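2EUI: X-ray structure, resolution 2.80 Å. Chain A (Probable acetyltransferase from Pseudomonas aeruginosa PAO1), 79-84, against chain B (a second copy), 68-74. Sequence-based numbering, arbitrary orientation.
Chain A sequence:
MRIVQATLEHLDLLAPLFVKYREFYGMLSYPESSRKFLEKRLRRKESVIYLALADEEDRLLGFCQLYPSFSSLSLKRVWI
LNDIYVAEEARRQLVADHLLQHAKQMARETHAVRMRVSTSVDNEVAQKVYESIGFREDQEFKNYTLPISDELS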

# COMPACT_ATOMS: atom_id res chain seq x y z
N TRP A 79 3.31 7.13 -1.56
CA TRP A 79 1.88 7.28 -1.69
C TRP A 79 1.30 6.29 -2.69
O TRP A 79 1.69 6.28 -3.86
CB TRP A 79 1.51 8.71 -2.11
CG TRP A 79 1.65 9.69 -1.00
CD1 TRP A 79 2.69 10.56 -0.80
CD2 TRP A 79 0.79 9.84 0.13
NE1 TRP A 79 2.52 11.23 0.39
CE2 TRP A 79 1.36 10.80 0.98
CE3 TRP A 79 -0.41 9.22 0.51
CZ2 TRP A 79 0.77 11.18 2.19
CZ3 TRP A 79 -1.00 9.61 1.72
CH2 TRP A 79 -0.40 10.57 2.54
N ILE A 80 0.40 5.45 -2.21
CA ILE A 80 -0.25 4.47 -3.06
C ILE A 80 -1.49 5.17 -3.61
O ILE A 80 -2.26 5.76 -2.86
CB ILE A 80 -0.71 3.24 -2.26
CG1 ILE A 80 0.47 2.59 -1.55
CG2 ILE A 80 -1.37 2.25 -3.18
CD1 ILE A 80 0.11 1.31 -0.82
N LEU A 81 -1.65 5.11 -4.92
CA LEU A 81 -2.80 5.73 -5.57
C LEU A 81 -3.71 4.60 -6.01
O LEU A 81 -3.45 3.93 -7.00
CB LEU A 81 -2.33 6.53 -6.78
CG LEU A 81 -3.35 7.32 -7.60
CD1 LEU A 81 -4.10 8.32 -6.72
CD2 LEU A 81 -2.60 8.04 -8.71
N ASN A 82 -4.79 4.37 -5.26
CA ASN A 82 -5.71 3.30 -5.61
C ASN A 82 -6.84 3.70 -6.53
O ASN A 82 -7.07 3.04 -7.55
CB ASN A 82 -6.32 2.68 -4.34
CG ASN A 82 -7.37 1.63 -4.64
OD1 ASN A 82 -8.17 1.26 -3.78
ND2 ASN A 82 -7.38 1.14 -5.88
N ASP A 83 -7.55 4.78 -6.17
CA ASP A 83 -8.71 5.24 -6.93
C ASP A 83 -8.65 6.65 -7.50
O ASP A 83 -8.11 7.58 -6.90
CB ASP A 83 -9.99 5.18 -6.08
CG ASP A 83 -9.99 4.03 -5.10
OD1 ASP A 83 -9.97 2.86 -5.55
OD2 ASP A 83 -10.02 4.31 -3.88
N ILE A 84 -9.25 6.79 -8.66
CA ILE A 84 -9.37 8.05 -9.36
C ILE A 84 -10.65 7.83 -10.16
O ILE A 84 -10.85 6.76 -10.74
CB ILE A 84 -8.12 8.34 -10.27
CG1 ILE A 84 -8.34 9.61 -11.08
CG2 ILE A 84 -7.83 7.17 -11.20
CD1 ILE A 84 -8.37 10.87 -10.24
N PRO B 68 0.33 -1.49 5.53
CA PRO B 68 -1.11 -1.57 5.27
C PRO B 68 -1.58 -0.85 4.01
O PRO B 68 -1.13 0.25 3.71
CB PRO B 68 -1.70 -0.92 6.51
CG PRO B 68 -0.74 0.20 6.75
CD PRO B 68 0.61 -0.50 6.59
N SER B 69 -2.49 -1.49 3.28
CA SER B 69 -3.10 -0.94 2.08
C SER B 69 -4.53 -1.50 1.97
O SER B 69 -4.92 -2.39 2.73
CB SER B 69 -2.28 -1.33 0.85
OG SER B 69 -2.78 -0.70 -0.32
N PHE B 70 -5.33 -0.99 1.04
CA PHE B 70 -6.70 -1.49 0.90
C PHE B 70 -7.08 -1.73 -0.54
O PHE B 70 -6.43 -1.24 -1.46
CB PHE B 70 -7.71 -0.51 1.50
CG PHE B 70 -7.40 -0.11 2.90
CD1 PHE B 70 -6.54 0.95 3.16
CD2 PHE B 70 -7.99 -0.78 3.98
CE1 PHE B 70 -6.28 1.35 4.48
CE2 PHE B 70 -7.73 -0.40 5.29
CZ PHE B 70 -6.87 0.67 5.54
N SER B 71 -8.14 -2.51 -0.74
CA SER B 71 -8.69 -2.75 -2.07
C SER B 71 -10.07 -2.12 -2.07
O SER B 71 -10.99 -2.66 -1.48
CB SER B 71 -8.84 -4.25 -2.36
OG SER B 71 -9.56 -4.44 -3.57
N SER B 72 -10.20 -0.96 -2.70
CA SER B 72 -11.50 -0.28 -2.76
C SER B 72 -12.47 -1.16 -3.51
O SER B 72 -13.59 -1.37 -3.08
CB SER B 72 -11.39 1.08 -3.46
OG SER B 72 -10.80 2.06 -2.64
N LEU B 73 -12.00 -1.69 -4.63
CA LEU B 73 -12.83 -2.55 -5.47
C LEU B 73 -13.54 -3.68 -4.74
O LEU B 73 -14.73 -3.89 -4.96
CB LEU B 73 -12.00 -3.10 -6.62
CG LEU B 73 -11.72 -2.03 -7.68
CD1 LEU B 73 -13.00 -1.25 -7.97
CD2 LEU B 73 -10.66 -1.07 -7.17
N SER B 74 -12.84 -4.41 -3.89
CA SER B 74 -13.48 -5.50 -3.15
C SER B 74 -13.70 -5.16 -1.67
O SER B 74 -14.02 -6.03 -0.87
CB SER B 74 -12.65 -6.78 -3.29
OG SER B 74 -11.38 -6.64 -2.69

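The contact between the two copies centres on Asn A82 and Ser B72, which cover more surface than any other residues of the two stretches. The strands run at 19° to one another, but their axes come no closer than 8.6 Å, too far apart for backbone pairing, so the contact is made largely by side chains reaching across the gap. Asn A82 and Ser B72 face each other with their CA atoms 7.4 Å apart, and each points its CA-to-CB bond toward the opposing stretch.

The best-defined link is a hydrogen bond from the backbone of chain B to a side chain of chain A: Ser B72 N donates to Asn A82 OD1 at 3.2 Å, with an N-H...O angle of 152°. Ser B72 lies just beyond the end of its strand, where phi/psi of -63/-45 departs from the extended conformation of the preceding residues. Ser B72 OG has two acceptors within reach, Asn A82 OD1 at 3.0 Å and Asp A83 OD2 at 2.7 Å. A single proton cannot fully serve both, and the coordinates leave its choice open. Consecutive residues of chain A thus converge on one serine, Asp A83 with a chi1 of -33° that lies between the usual wells.

Two van der Waals contacts of aliphatic side chains complete the interface between the stretches. Ile A80, in the m,t rotamer, extends CD1 to 3.6 Å from Ser B69 OG, a van der Waals approach, since a methyl group offers the hydroxyl no hydrogen-bonding partner. Beyond Ser B72, the CA-to-CB bond of Leu B73 points sideways, but the end of its side chain comes nearer, placing CD2 4.2 Å from Asn A82 ND2.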